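Local coordinates for protein polyketide synthase/nonribosomal peptide synthetase hybrid RzxB (Pseudomonas fluorescens, PDB 5IL6) that probably removes water from a beta-hydroxyacyl intermediate held on an acyl carrier protein, as a dehydratase domain of the trans-AT assembly line for rhizoxin, at residues Ala41-Asn46 and Val50-Ala55; Tyr168-Arg173 and Ala190-Ala195. All blocks are in the same frame, centred on the assembly; numbering follows the deposited sequence.

Contact 1. Residues Ala41-Asn46 and Val50-Ala55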
loop_
_atom_site.group_PDB
_atom_site.type_symbol
_atom_site.label_atom_id
_atom_site.label_comp_id
_atom_site.label_asym_id
_atom_site.label_seq_id
_atom_site.Cartn_x
_atom_site.Cartn_y
_atom_site.Cartn_z
ATOM N N ALA A 41 12.708 6.569 4.046
ATOM C CA ALA A 41 13.948 6.197 4.721
ATOM C C ALA A 41 13.883 4.802 5.326
ATOM O O ALA A 41 14.913 4.129 5.437
ATOM C CB ALA A 41 14.272 7.223 5.805
ATOM N N GLU A 42 12.702 4.363 5.750
ATOM C CA GLU A 42 12.548 3.055 6.371
ATOM C C GLU A 42 12.115 1.987 5.375
ATOM O O GLU A 42 11.730 0.889 5.791
ATOM C CB GLU A 42 11.545 3.145 7.524
ATOM C CG GLU A 42 11.977 4.121 8.607
ATOM C CD GLU A 42 11.139 4.015 9.863
ATOM O OE1 GLU A 42 9.904 4.129 9.760
ATOM O OE2 GLU A 42 11.719 3.817 10.954
ATOM N N HIS A 43 12.177 2.284 4.077
ATOM C CA HIS A 43 11.824 1.344 3.012
ATOM C C HIS A 43 12.920 1.430 1.950
ATOM O O HIS A 43 12.806 2.204 0.997
ATOM C CB HIS A 43 10.448 1.673 2.442
ATOM C CG HIS A 43 9.955 0.682 1.435
ATOM N ND1 HIS A 43 10.246 0.778 0.092
ATOM C CD2 HIS A 43 9.182 -0.420 1.575
ATOM C CE1 HIS A 43 9.678 -0.226 -0.552
ATOM N NE2 HIS A 43 9.024 -0.966 0.325
ATOM N N ARG A 44 13.974 0.635 2.110
ATOM C CA ARG A 44 15.141 0.707 1.240
ATOM C C ARG A 44 15.192 -0.512 0.333
ATOM O O ARG A 44 15.142 -1.651 0.809
ATOM C CB ARG A 44 16.431 0.817 2.057
ATOM C CG ARG A 44 16.582 2.162 2.755
ATOM C CD ARG A 44 17.969 2.346 3.361
ATOM N NE ARG A 44 18.168 3.715 3.842
ATOM C CZ ARG A 44 18.688 4.706 3.121
ATOM N NH1 ARG A 44 19.078 4.501 1.870
ATOM N NH2 ARG A 44 18.825 5.914 3.658
ATOM N N VAL A 45 15.298 -0.266 -0.970
ATOM C CA VAL A 45 15.359 -1.316 -1.979
ATOM C C VAL A 45 16.706 -1.203 -2.678
ATOM O O VAL A 45 17.010 -0.171 -3.289
ATOM C CB VAL A 45 14.204 -1.210 -2.986
ATOM C CG1 VAL A 45 14.318 -2.297 -4.050
ATOM C CG2 VAL A 45 12.862 -1.290 -2.265
ATOM N N ASN A 46 17.510 -2.259 -2.585
ATOM C CA ASN A 46 18.864 -2.258 -3.136
ATOM C C ASN A 46 19.652 -1.053 -2.624
ATOM O O ASN A 46 20.442 -0.443 -3.349
ATOM C CB ASN A 46 18.833 -2.290 -4.665
ATOM C CG ASN A 46 18.304 -3.605 -5.211
ATOM O OD1 ASN A 46 18.491 -4.663 -4.607
ATOM N ND2 ASN A 46 17.640 -3.544 -6.358
ATOM N N VAL A 50 13.219 4.247 -1.107
ATOM C CA VAL A 50 12.220 4.242 -2.167
ATOM C C VAL A 50 10.844 4.314 -1.527
ATOM O O VAL A 50 10.585 3.658 -0.511
ATOM C CB VAL A 50 12.344 2.989 -3.059
ATOM C CG1 VAL A 50 11.237 2.949 -4.097
ATOM C CG2 VAL A 50 13.708 2.950 -3.737
ATOM N N LEU A 51 9.962 5.112 -2.121
ATOM C CA LEU A 51 8.616 5.257 -1.590
ATOM C C LEU A 51 7.888 3.922 -1.659
ATOM O O LEU A 51 7.784 3.316 -2.730
ATOM C CB LEU A 51 7.853 6.323 -2.376
ATOM C CG LEU A 51 6.584 6.882 -1.730
ATOM C CD1 LEU A 51 6.867 7.490 -0.355
ATOM C CD2 LEU A 51 5.930 7.910 -2.648
ATOM N N ALA A 52 7.389 3.463 -0.515
ATOM C CA ALA A 52 6.645 2.214 -0.479
ATOM C C ALA A 52 5.418 2.303 -1.377
ATOM O O ALA A 52 4.727 3.326 -1.416
ATOM C CB ALA A 52 6.229 1.888 0.956
ATOM N N GLY A 53 5.159 1.225 -2.117
ATOM C CA GLY A 53 3.983 1.191 -2.971
ATOM C C GLY A 53 2.707 1.494 -2.212
ATOM O O GLY A 53 1.800 2.149 -2.734
ATOM N N ALA A 54 2.623 1.032 -0.961
ATOM C CA ALA A 54 1.451 1.315 -0.139
ATOM C C ALA A 54 1.220 2.811 0.002
ATOM O O ALA A 54 0.068 3.259 0.063
ATOM C CB ALA A 54 1.610 0.678 1.241
ATOM N N ALA A 55 2.295 3.599 0.057
ATOM C CA ALA A 55 2.143 5.034 0.272
ATOM C C ALA A 55 1.399 5.693 -0.880
ATOM O O ALA A 55 0.666 6.665 -0.671
ATOM C CB ALA A 55 3.511 5.684 0.465
#

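Contact 2. Residues Tyr168-Arg173 and Ala190-Ala195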
loop_
_atom_site.group_PDB
_atom_site.type_symbol
_atom_site.label_atom_id
_atom_site.label_comp_id
_atom_site.label_asym_id
_atom_site.label_seq_id
_atom_site.Cartn_x
_atom_site.Cartn_y
_atom_site.Cartn_z
ATOM N N TYR A 168 13.962 -2.872 5.936
ATOM C CA TYR A 168 12.976 -2.011 6.574
ATOM C C TYR A 168 13.532 -1.427 7.865
ATOM O O TYR A 168 14.188 -2.127 8.643
ATOM C CB TYR A 168 11.693 -2.781 6.894
ATOM C CG TYR A 168 11.005 -3.393 5.699
ATOM C CD1 TYR A 168 10.202 -2.628 4.863
ATOM C CD2 TYR A 168 11.141 -4.744 5.422
ATOM C CE1 TYR A 168 9.567 -3.194 3.776
ATOM C CE2 TYR A 168 10.511 -5.317 4.339
ATOM C CZ TYR A 168 9.725 -4.541 3.520
ATOM O OH TYR A 168 9.096 -5.113 2.440
ATOM N N GLY A 169 13.267 -0.142 8.089
ATOM C CA GLY A 169 13.490 0.443 9.391
ATOM C C GLY A 169 12.401 0.039 10.363
ATOM O O GLY A 169 11.376 -0.530 9.989
ATOM N N ALA A 170 12.625 0.355 11.640
ATOM C CA ALA A 170 11.711 -0.106 12.680
ATOM C C ALA A 170 10.279 0.326 12.393
ATOM O O ALA A 170 9.337 -0.440 12.619
ATOM C CB ALA A 170 12.161 0.418 14.043
ATOM N N GLY A 171 10.095 1.545 11.884
ATOM C CA GLY A 171 8.752 2.037 11.633
ATOM C C GLY A 171 7.999 1.268 10.569
ATOM O O GLY A 171 6.766 1.366 10.507
ATOM N N HIS A 172 8.703 0.511 9.725
ATOM C CA HIS A 172 8.061 -0.324 8.715
ATOM C C HIS A 172 8.308 -1.812 8.948
ATOM O O HIS A 172 7.983 -2.625 8.075
ATOM C CB HIS A 172 8.530 0.083 7.313
ATOM C CG HIS A 172 7.812 1.279 6.769
ATOM N ND1 HIS A 172 6.986 1.211 5.669
ATOM C CD2 HIS A 172 7.793 2.572 7.174
ATOM C CE1 HIS A 172 6.487 2.410 5.421
ATOM N NE2 HIS A 172 6.963 3.254 6.319
ATOM N N ARG A 173 8.881 -2.187 10.087
ATOM C CA ARG A 173 8.984 -3.593 10.484
ATOM C C ARG A 173 7.865 -3.941 11.460
ATOM O O ARG A 173 8.094 -4.282 12.619
ATOM C CB ARG A 173 10.350 -3.882 11.095
ATOM C CG ARG A 173 11.491 -3.936 10.105
ATOM C CD ARG A 173 12.815 -4.089 10.829
ATOM N NE ARG A 173 12.891 -5.358 11.551
ATOM C CZ ARG A 173 13.486 -6.462 11.108
ATOM N NH1 ARG A 173 14.082 -6.490 9.923
ATOM N NH2 ARG A 173 13.485 -7.553 11.865
ATOM N N ALA A 190 0.917 -3.662 13.903
ATOM C CA ALA A 190 0.577 -2.480 14.680
ATOM C C ALA A 190 1.689 -1.456 14.521
ATOM O O ALA A 190 2.859 -1.814 14.368
ATOM C CB ALA A 190 0.363 -2.813 16.160
ATOM N N LEU A 191 1.313 -0.181 14.600
ATOM C CA LEU A 191 2.284 0.900 14.501
ATOM C C LEU A 191 3.246 0.887 15.682
ATOM O O LEU A 191 2.894 0.502 16.801
ATOM C CB LEU A 191 1.577 2.256 14.436
ATOM C CG LEU A 191 0.711 2.550 13.213
ATOM C CD1 LEU A 191 -0.043 3.856 13.408
ATOM C CD2 LEU A 191 1.571 2.613 11.961
ATOM N N GLN A 192 4.486 1.303 15.410
ATOM C CA GLN A 192 5.475 1.434 16.473
ATOM C C GLN A 192 5.066 2.515 17.466
ATOM O O GLN A 192 5.254 2.361 18.679
ATOM C CB GLN A 192 6.842 1.750 15.868
ATOM C CG GLN A 192 7.988 1.747 16.862
ATOM C CD GLN A 192 9.294 2.199 16.240
ATOM O OE1 GLN A 192 9.305 2.986 15.292
ATOM N NE2 GLN A 192 10.405 1.697 16.767
ATOM N N ASP A 193 4.509 3.618 16.970
ATOM C CA ASP A 193 3.946 4.672 17.813
ATOM C C ASP A 193 2.480 4.820 17.434
ATOM O O ASP A 193 2.167 5.429 16.395
ATOM C CB ASP A 193 4.694 5.992 17.630
ATOM C CG ASP A 193 4.138 7.104 18.500
ATOM O OD1 ASP A 193 3.148 6.860 19.222
ATOM O OD2 ASP A 193 4.703 8.217 18.477
ATOM N N PRO A 194 1.546 4.287 18.224
ATOM C CA PRO A 194 0.129 4.386 17.841
ATOM C C PRO A 194 -0.337 5.806 17.579
ATOM O O PRO A 194 -1.191 6.021 16.709
ATOM C CB PRO A 194 -0.600 3.772 19.044
ATOM C CG PRO A 194 0.398 2.883 19.690
ATOM C CD PRO A 194 1.735 3.514 19.464
ATOM N N ALA A 195 0.197 6.788 18.311
ATOM C CA ALA A 195 -0.246 8.168 18.139
ATOM C C ALA A 195 -0.061 8.646 16.706
ATOM O O ALA A 195 -0.806 9.517 16.244
ATOM C CB ALA A 195 0.507 9.086 19.101
HETATM O O HOH W 1 4.862 2.311 12.504
#

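Contact 1. Residues Ala41-Asn46 and Val50-Ala55
The imidazole of H43 lies flat against A52: A52 CA sits 3.9 Å from the centroid of the H43 ring, only 8° off its normal, a CH-pi contact over one face. A52 CB rests on the same side, 3.8 Å from H43 CD2. CG of H43 is anti to the backbone N (chi1 -175°), which puts it beside the carbonyl carbon and the ring against V50 and A52. There ND1 donates to V50 O at 3.0 Å, from above the carbonyl plane and through a bent N-H angle of 134°. The backbone adds a much straighter bond, V50 N to H43 O, also 3.0 Å. The two carbonyl oxygens of H43 and V50 lie close together, each with its own donor. Beside them, CB of V45 meets CG2 of V50 at 4.3 Å. With G47, H43 fits the HxxxGxxxxP motif of polyketide synthase dehydratases, in which A52 replaces the usual proline at the approach to helix 53-67. A phenylalanine in place of H43 would probably leave V50 O without its side-chain donor and the ring freer to turn. H43 and A52 both touch D208 of helix 204-212, probably the catalytic acid of the family's DxxxQ/H motif. Engaging ND1 with V50 O fixes the ring's rotation and leaves NE2 as the nitrogen that probably faces substrate, as in related dehydratases.

Contact 2. Residues Tyr168-Arg173 and Ala190-Ala195
Q192 reaches over to the 3-10 turn at A170-H172 with the end of its side chain. Its NE2 sits 3.5 Å from the methyl CB of A170, a van der Waals contact, while OE1 stands 3.8 Å from G171 N, too far for a bond. The polar link runs through a water instead: it donates to G171 O at 2.9 Å and accepts from Q192 N at 3.1 Å, so one molecule joins the two backbones where they come nearest, with G171 CA and Q192 CA 5.9 Å apart. CG of Q192 is anti to the backbone N (chi1 -173°) and the chain stays extended beyond it, which carries the amide clear of its own backbone to the turn. The contact lies at the surface, with A170 and Q192 exposed. In the double hot-dog fold of polyketide synthase dehydratases it belongs to the second half, joining the loop after strand 166-168 to the one that leaves strand 184-190 for helix 204-212. In the first loop, Y168-H172 corresponds to the YGPxF part of a family motif, with alanine where proline is usual and histidine where phenylalanine is. Its turn is closed by H172 N to G169 O (2.9 Å) and R173 N to A170 O (3.1 Å). R174 ties both segments together, NE bonding to A170 O and NH1 to A190 O, and Q192 also packs on it. Farther out, R173 makes a salt bridge with E155 and a cation-pi contact with Y158. The other loop is shaped by an Asx turn in which D193 OD1 accepts from A195 N at 3.1 Å, and by L191, whose side chain packs on L206 of helix 204-212.

In the fold
Contact 1 belongs to the first half of the double hot-dog and contact 2 to the second; their centres are about 14 Å apart, and E42 and H43 join them. E42 OE2 probably bonds G171 N at 2.9 Å, and E42 O probably takes G169 N at 3.0 Å, pinning the turn of contact 2 to the chain just ahead of H43. Y168 packs on the H43 ring, CE1 to CD2 3.6 Å. Both contacts border helix 204-212: D208 touches H43, A52 and Y168 and is weakly bonded to H172 ND1, while Q212 NE2 bonds H172 O. By their places in the HxxxGxxxxP and DxxxQ motifs, H43 and D208 are probably the catalytic pair, with contact 2 reaching the surface.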